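Local coordinates for natterin-like protein (PDB 6IUL) that probably forms pores in target-cell membranes, joining a jacalin-like lectin domain to an elongated aerolysin-type toxin module, at residues F19-G23 with R53-F57; L33-V37 with G58-S62. All coordinates share one frame; numbering follows the deposited sequence.

From the N terminus, the chain lays down strand 17-22, which pairs in the mixed sheet with strand 124-131, and then enters the four-stranded antiparallel sheet through strands 30-37, 42-49 and 54-58. Interaction 1 closes the first loop, when 53-57 returns to face 19-23 and brings two different sheets together. Interaction 2 closes a second, when the following residues 58-62 reach back over 33-37 on the way to strand 65-68. The segments alternate along the chain, so the two loops cross instead of nesting. Their centres lie about 14 Å apart: interaction 1 joins sheet to sheet, interaction 2 joins a connecting loop to its own sheet.

Interaction 1 (F19-G23 with R53-F57); sequences FSFNG and RRETF
Phe19 and Phe57 form an offset stack, their ring centroids 4.1 Å apart and their planes inclined by only 14°. Phe57 also presents its rim to the next phenylalanine along, with CZ 3.7 Å from Phe21 CB, so one ring serves both neighbours, by its face and by its edge. Over one face of the Phe21 ring sits Glu55 CB, 4.0 Å from the centroid in a CH-pi contact.

Arg53 can be traced atom by atom. Its CB lies 3.9 Å from Phe21 CZ, and the aliphatic chain then passes that ring in the opposite direction to the phenylalanine side chain. A bend at chi3 (66°) turns the guanidinium back toward 19-23. NE, CZ and NH1 all approach Phe21 CE1, which sits over one face of the guanidinium, the two planes being steeply inclined. NH1 also donates to a water (3.0 Å from NH1 to the water oxygen) that accepts from Asn22 N as well. NH2 donates to Asn22 O at 3.0 Å; the acceptor is near the guanidinium plane, whereas the donor stands above the carbonyl plane. The water bridge and the direct bond thus fix the rotation of the group at the end of strand 17-22.

The strand axes are 9.0 Å apart with directions 156° from each other, a spacing filled by side chains. Phe21 additionally touches Val47 and Leu49, and Phe57 touches Val127 and Ile135. A side-chain interface between two sheets, here strand 17-22 against strand 54-58, is part of the beta-prism of jacalin-like lectins, in which three antiparallel sheets surround an apolar core.

Interaction 2 (L33-V37 with G58-S62); sequences LSVSV and GAMDS
Ser36 is the anchor for the loop 58-62: its OG accepts a hydrogen bond from Asp61 N at 3.0 Å, and the N-H...O angle of 163° makes it a nearly straight one. The hydroxyl reaches this position because OG is turned anti to the carbonyl carbon of Ser36 and lies beside its own backbone N. Met60 SD approaches the same oxygen to 3.3 Å, so Ser36 OG has the loop backbone and a thioether as neighbours.

Met60 leaves the loop without aiming at the strand, and its tip gets there by folding. Successive bends at chi2 (-71°) and chi3 (-79°) curl the chain, laying the sulfur beside Ser36 and the methyl against Ser34. CE ends 3.3 Å from Ser34 OG and 3.5 Å from Ser34 O, so the methyl rests against polar atoms of the strand.

Asp61 takes a different conformation, with CG between its backbone N and carbonyl carbon, which carries the carboxylate back toward the end of strand 30-37. OD1 lies 3.6 Å from Ser36 CB and also accepts a hydrogen bond from Ser63. OD2 receives one from a water, 2.8 Å from OD2 to the water oxygen; the same water also lies next to Val37 O, but so close that this link is doubtful. A salt bridge to Arg43 gives OD2 a charged partner too. The carboxylate is therefore held through both oxygens.

Ser34 and Ser36 alternate with Leu33 and Val35, whose side chains meet Phe102 of strand 101-105 and strand 42-49. Strand 30-37 runs between strands 42-49 and 65-68, and the loop lies against its serine side as the chain passes from edge strand 54-58 to edge strand 65-68.

Interaction 1 (F19-G23 with R53-F57)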
ATOM      1  N   PHE A  19     -12.827  12.722 -39.988  1.00 33.98           N
ATOM      2  CA  PHE A  19     -12.521  13.248 -38.647  1.00 30.07           C
ATOM      3  C   PHE A  19     -11.753  12.241 -37.860  1.00 30.42           C
ATOM      4  O   PHE A  19     -11.838  11.030 -38.131  1.00 31.68           O
ATOM      5  CB  PHE A  19     -13.803  13.668 -37.914  1.00 31.03           C
ATOM      6  CG  PHE A  19     -14.794  12.535 -37.663  1.00 31.97           C
ATOM      7  CD1 PHE A  19     -14.658  11.724 -36.557  1.00 32.34           C
ATOM      8  CD2 PHE A  19     -15.835  12.284 -38.539  1.00 31.25           C
ATOM      9  CE1 PHE A  19     -15.536  10.689 -36.322  1.00 31.49           C
ATOM     10  CE2 PHE A  19     -16.717  11.250 -38.329  1.00 31.85           C
ATOM     11  CZ  PHE A  19     -16.586  10.458 -37.192  1.00 33.44           C
ATOM     12  N   SER A  20     -10.985  12.735 -36.905  1.00 34.93           N
ATOM     13  CA  SER A  20     -10.272  11.902 -35.943  1.00 39.11           C
ATOM     14  C   SER A  20     -10.190  12.607 -34.611  1.00 37.83           C
ATOM     15  O   SER A  20      -9.742  13.718 -34.547  1.00 40.49           O
ATOM     16  CB  SER A  20      -8.848  11.585 -36.436  1.00 44.01           C
ATOM     17  OG  SER A  20      -8.249  10.535 -35.674  1.00 39.91           O
ATOM     18  N   PHE A  21     -10.626  11.943 -33.545  1.00 34.03           N
ATOM     19  CA  PHE A  21     -10.607  12.505 -32.213  1.00 30.55           C
ATOM     20  C   PHE A  21      -9.920  11.427 -31.394  1.00 33.47           C
ATOM     21  O   PHE A  21     -10.511  10.358 -31.088  1.00 29.86           O
ATOM     22  CB  PHE A  21     -12.047  12.764 -31.724  1.00 30.14           C
ATOM     23  CG  PHE A  21     -12.136  13.380 -30.360  1.00 30.45           C
ATOM     24  CD1 PHE A  21     -11.537  14.583 -30.112  1.00 32.54           C
ATOM     25  CD2 PHE A  21     -12.816  12.755 -29.335  1.00 29.51           C
ATOM     26  CE1 PHE A  21     -11.597  15.154 -28.875  1.00 32.09           C
ATOM     27  CE2 PHE A  21     -12.877  13.314 -28.082  1.00 31.00           C
ATOM     28  CZ  PHE A  21     -12.296  14.522 -27.856  1.00 32.49           C
ATOM     29  N   ASN A  22      -8.679  11.707 -31.030  1.00 30.72           N
ATOM     30  CA  ASN A  22      -7.754  10.670 -30.546  1.00 31.10           C
ATOM     31  C   ASN A  22      -6.947  11.174 -29.373  1.00 30.83           C
ATOM     32  O   ASN A  22      -6.301  12.194 -29.494  1.00 34.44           O
ATOM     33  CB  ASN A  22      -6.821  10.309 -31.705  1.00 31.76           C
ATOM     34  CG  ASN A  22      -5.907   9.145 -31.395  1.00 36.36           C
ATOM     35  OD1 ASN A  22      -5.820   8.709 -30.265  1.00 42.98           O
ATOM     36  ND2 ASN A  22      -5.219   8.618 -32.410  1.00 35.05           N
ATOM     37  N   GLY A  23      -6.957  10.463 -28.252  1.00 28.96           N
ATOM     38  CA  GLY A  23      -6.150  10.838 -27.072  1.00 29.53           C
ATOM     39  C   GLY A  23      -4.751  10.244 -27.040  1.00 28.45           C
ATOM     40  O   GLY A  23      -4.044  10.337 -26.027  1.00 29.40           O
ATOM     41  N   ARG A  53     -11.025  16.900 -22.943  1.00 33.23           N
ATOM     42  CA  ARG A  53     -11.331  17.242 -24.316  1.00 32.92           C
ATOM     43  C   ARG A  53     -12.721  16.694 -24.671  1.00 35.33           C
ATOM     44  O   ARG A  53     -13.158  15.667 -24.151  1.00 34.78           O
ATOM     45  CB  ARG A  53     -10.285  16.687 -25.278  1.00 37.26           C
ATOM     46  CG  ARG A  53      -8.893  17.334 -25.180  1.00 37.14           C
ATOM     47  CD  ARG A  53      -7.901  16.544 -26.022  1.00 37.21           C
ATOM     48  NE  ARG A  53      -8.198  16.615 -27.451  1.00 40.51           N
ATOM     49  CZ  ARG A  53      -7.757  15.755 -28.367  1.00 38.52           C
ATOM     50  NH1 ARG A  53      -8.105  15.897 -29.652  1.00 41.15           N
ATOM     51  NH2 ARG A  53      -7.010  14.711 -28.021  1.00 35.37           N
ATOM     52  N   ARG A  54     -13.377  17.355 -25.601  1.00 34.90           N
ATOM     53  CA  ARG A  54     -14.750  17.050 -25.956  1.00 41.02           C
ATOM     54  C   ARG A  54     -15.009  17.496 -27.385  1.00 37.18           C
ATOM     55  O   ARG A  54     -14.645  18.599 -27.772  1.00 33.70           O
ATOM     56  CB  ARG A  54     -15.651  17.795 -24.977  1.00 44.33           C
ATOM     57  CG  ARG A  54     -17.070  17.924 -25.399  1.00 51.90           C
ATOM     58  CD  ARG A  54     -17.896  18.504 -24.292  1.00 52.52           C
ATOM     59  NE  ARG A  54     -17.613  19.907 -24.073  1.00 58.46           N
ATOM     60  CZ  ARG A  54     -18.421  20.892 -24.391  1.00 57.09           C
ATOM     61  NH1 ARG A  54     -19.563  20.662 -25.003  1.00 61.74           N
ATOM     62  NH2 ARG A  54     -18.062  22.134 -24.119  1.00 63.66           N
ATOM     63  N   GLU A  55     -15.621  16.636 -28.176  1.00 37.06           N
ATOM     64  CA  GLU A  55     -15.928  17.014 -29.535  1.00 36.86           C
ATOM     65  C   GLU A  55     -17.151  16.300 -30.112  1.00 33.73           C
ATOM     66  O   GLU A  55     -17.462  15.189 -29.726  1.00 34.21           O
ATOM     67  CB  GLU A  55     -14.694  16.786 -30.423  1.00 39.52           C
ATOM     68  CG  GLU A  55     -14.644  17.743 -31.618  1.00 46.79           C
ATOM     69  CD  GLU A  55     -13.326  17.703 -32.411  1.00 52.48           C
ATOM     70  OE1 GLU A  55     -13.360  18.032 -33.619  1.00 54.42           O
ATOM     71  OE2 GLU A  55     -12.280  17.309 -31.862  1.00 57.31           O
ATOM     72  N   THR A  56     -17.768  16.937 -31.107  1.00 29.59           N
ATOM     73  CA  THR A  56     -18.970  16.486 -31.731  1.00 26.80           C
ATOM     74  C   THR A  56     -18.810  16.325 -33.234  1.00 26.62           C
ATOM     75  O   THR A  56     -18.220  17.155 -33.918  1.00 31.87           O
ATOM     76  CB  THR A  56     -20.109  17.490 -31.436  1.00 28.40           C
ATOM     77  OG1 THR A  56     -20.323  17.582 -30.016  1.00 26.51           O
ATOM     78  CG2 THR A  56     -21.401  17.009 -32.084  1.00 29.54           C
ATOM     79  N   PHE A  57     -19.354  15.238 -33.751  1.00 23.96           N
ATOM     80  CA  PHE A  57     -19.396  14.975 -35.156  1.00 27.15           C
ATOM     81  C   PHE A  57     -20.797  14.636 -35.590  1.00 28.97           C
ATOM     82  O   PHE A  57     -21.568  14.066 -34.783  1.00 31.68           O
ATOM     83  CB  PHE A  57     -18.458  13.802 -35.457  1.00 28.11           C
ATOM     84  CG  PHE A  57     -17.071  14.020 -34.928  1.00 29.54           C
ATOM     85  CD1 PHE A  57     -16.211  14.921 -35.547  1.00 33.10           C
ATOM     86  CD2 PHE A  57     -16.661  13.387 -33.774  1.00 30.82           C
ATOM     87  CE1 PHE A  57     -14.948  15.175 -35.021  1.00 35.15           C
ATOM     88  CE2 PHE A  57     -15.421  13.616 -33.262  1.00 32.26           C
ATOM     89  CZ  PHE A  57     -14.564  14.514 -33.882  1.00 34.11           C
TER
HETATM   90  O   HOH W   1      -7.436  14.012 -31.919  1.00 31.41           O

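Interaction 2 (L33-V37 with G58-S62)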
ATOM      1  N   LEU A  33     -19.585   8.906 -23.936  1.00 25.50           N
ATOM      2  CA  LEU A  33     -20.080   8.957 -25.295  1.00 25.43           C
ATOM      3  C   LEU A  33     -21.565   9.271 -25.291  1.00 26.43           C
ATOM      4  O   LEU A  33     -22.320   8.781 -24.449  1.00 25.85           O
ATOM      5  CB  LEU A  33     -19.914   7.595 -25.912  1.00 27.44           C
ATOM      6  CG  LEU A  33     -20.473   7.340 -27.277  1.00 32.39           C
ATOM      7  CD1 LEU A  33     -19.747   8.232 -28.249  1.00 36.84           C
ATOM      8  CD2 LEU A  33     -20.353   5.877 -27.741  1.00 29.94           C
ATOM      9  N   SER A  34     -22.000  10.076 -26.248  1.00 25.66           N
ATOM     10  CA  SER A  34     -23.398  10.342 -26.462  1.00 27.46           C
ATOM     11  C   SER A  34     -23.723  10.252 -27.961  1.00 27.26           C
ATOM     12  O   SER A  34     -22.995  10.772 -28.785  1.00 26.19           O
ATOM     13  CB  SER A  34     -23.750  11.721 -25.895  1.00 28.67           C
ATOM     14  OG  SER A  34     -25.095  12.010 -26.154  1.00 28.53           O
ATOM     15  N   VAL A  35     -24.841   9.598 -28.292  1.00 26.51           N
ATOM     16  CA  VAL A  35     -25.181   9.261 -29.648  1.00 24.95           C
ATOM     17  C   VAL A  35     -26.613   9.688 -29.975  1.00 24.02           C
ATOM     18  O   VAL A  35     -27.571   9.433 -29.216  1.00 25.41           O
ATOM     19  CB  VAL A  35     -25.050   7.746 -29.910  1.00 26.83           C
ATOM     20  CG1 VAL A  35     -25.379   7.396 -31.359  1.00 28.50           C
ATOM     21  CG2 VAL A  35     -23.638   7.258 -29.618  1.00 27.74           C
ATOM     22  N   SER A  36     -26.746  10.356 -31.110  1.00 22.32           N
ATOM     23  CA  SER A  36     -28.020  10.705 -31.673  1.00 24.50           C
ATOM     24  C   SER A  36     -28.296   9.797 -32.869  1.00 26.90           C
ATOM     25  O   SER A  36     -27.404   9.532 -33.684  1.00 25.61           O
ATOM     26  CB  SER A  36     -28.063  12.183 -32.121  1.00 24.98           C
ATOM     27  OG  SER A  36     -28.054  13.056 -30.988  1.00 26.42           O
ATOM     28  N   VAL A  37     -29.531   9.310 -32.950  1.00 27.43           N
ATOM     29  CA  VAL A  37     -29.955   8.409 -34.018  1.00 29.81           C
ATOM     30  C   VAL A  37     -31.141   9.015 -34.798  1.00 30.63           C
ATOM     31  O   VAL A  37     -31.977   9.680 -34.248  1.00 29.78           O
ATOM     32  CB  VAL A  37     -30.326   7.041 -33.474  1.00 30.77           C
ATOM     33  CG1 VAL A  37     -29.131   6.415 -32.778  1.00 33.23           C
ATOM     34  CG2 VAL A  37     -31.512   7.099 -32.513  1.00 29.88           C
ATOM     35  N   GLY A  58     -21.124  14.934 -36.856  1.00 25.99           N
ATOM     36  CA  GLY A  58     -22.505  14.803 -37.372  1.00 25.69           C
ATOM     37  C   GLY A  58     -23.375  15.801 -36.656  1.00 26.32           C
ATOM     38  O   GLY A  58     -22.894  16.898 -36.360  1.00 28.66           O
ATOM     39  N   ALA A  59     -24.617  15.431 -36.304  1.00 26.49           N
ATOM     40  CA  ALA A  59     -25.565  16.345 -35.658  1.00 25.65           C
ATOM     41  C   ALA A  59     -26.190  15.696 -34.447  1.00 26.72           C
ATOM     42  O   ALA A  59     -26.542  14.521 -34.477  1.00 25.69           O
ATOM     43  CB  ALA A  59     -26.659  16.717 -36.648  1.00 28.65           C
ATOM     44  N   MET A  60     -26.322  16.462 -33.372  1.00 26.75           N
ATOM     45  CA  MET A  60     -26.922  15.967 -32.141  1.00 27.14           C
ATOM     46  C   MET A  60     -28.291  16.596 -31.919  1.00 29.13           C
ATOM     47  O   MET A  60     -28.448  17.809 -32.120  1.00 27.38           O
ATOM     48  CB  MET A  60     -26.010  16.255 -30.928  1.00 27.70           C
ATOM     49  CG  MET A  60     -24.658  15.559 -31.013  1.00 28.30           C
ATOM     50  SD  MET A  60     -24.824  13.791 -30.781  1.00 28.30           S
ATOM     51  CE  MET A  60     -24.974  13.702 -28.993  1.00 27.99           C
ATOM     52  N   ASP A  61     -29.255  15.796 -31.449  1.00 28.57           N
ATOM     53  CA  ASP A  61     -30.605  16.276 -31.212  1.00 30.84           C
ATOM     54  C   ASP A  61     -31.163  15.716 -29.886  1.00 32.73           C
ATOM     55  O   ASP A  61     -30.432  15.126 -29.124  1.00 31.10           O
ATOM     56  CB  ASP A  61     -31.500  15.984 -32.418  1.00 31.30           C
ATOM     57  CG  ASP A  61     -31.674  14.477 -32.704  1.00 34.58           C
ATOM     58  OD1 ASP A  61     -31.347  13.626 -31.820  1.00 32.23           O
ATOM     59  OD2 ASP A  61     -32.142  14.154 -33.833  1.00 28.66           O
ATOM     60  N   SER A  62     -32.459  15.907 -29.642  1.00 32.15           N
ATOM     61  CA  SER A  62     -33.116  15.492 -28.428  1.00 32.46           C
ATOM     62  C   SER A  62     -33.188  13.955 -28.281  1.00 29.65           C
ATOM     63  O   SER A  62     -33.428  13.452 -27.197  1.00 31.23           O
ATOM     64  CB  SER A  62     -34.517  16.112 -28.361  1.00 32.87           C
ATOM     65  OG  SER A  62     -35.366  15.505 -29.359  1.00 38.99           O
TER
HETATM   66  O   HOH W   2     -33.290  11.763 -34.752  1.00 46.20           O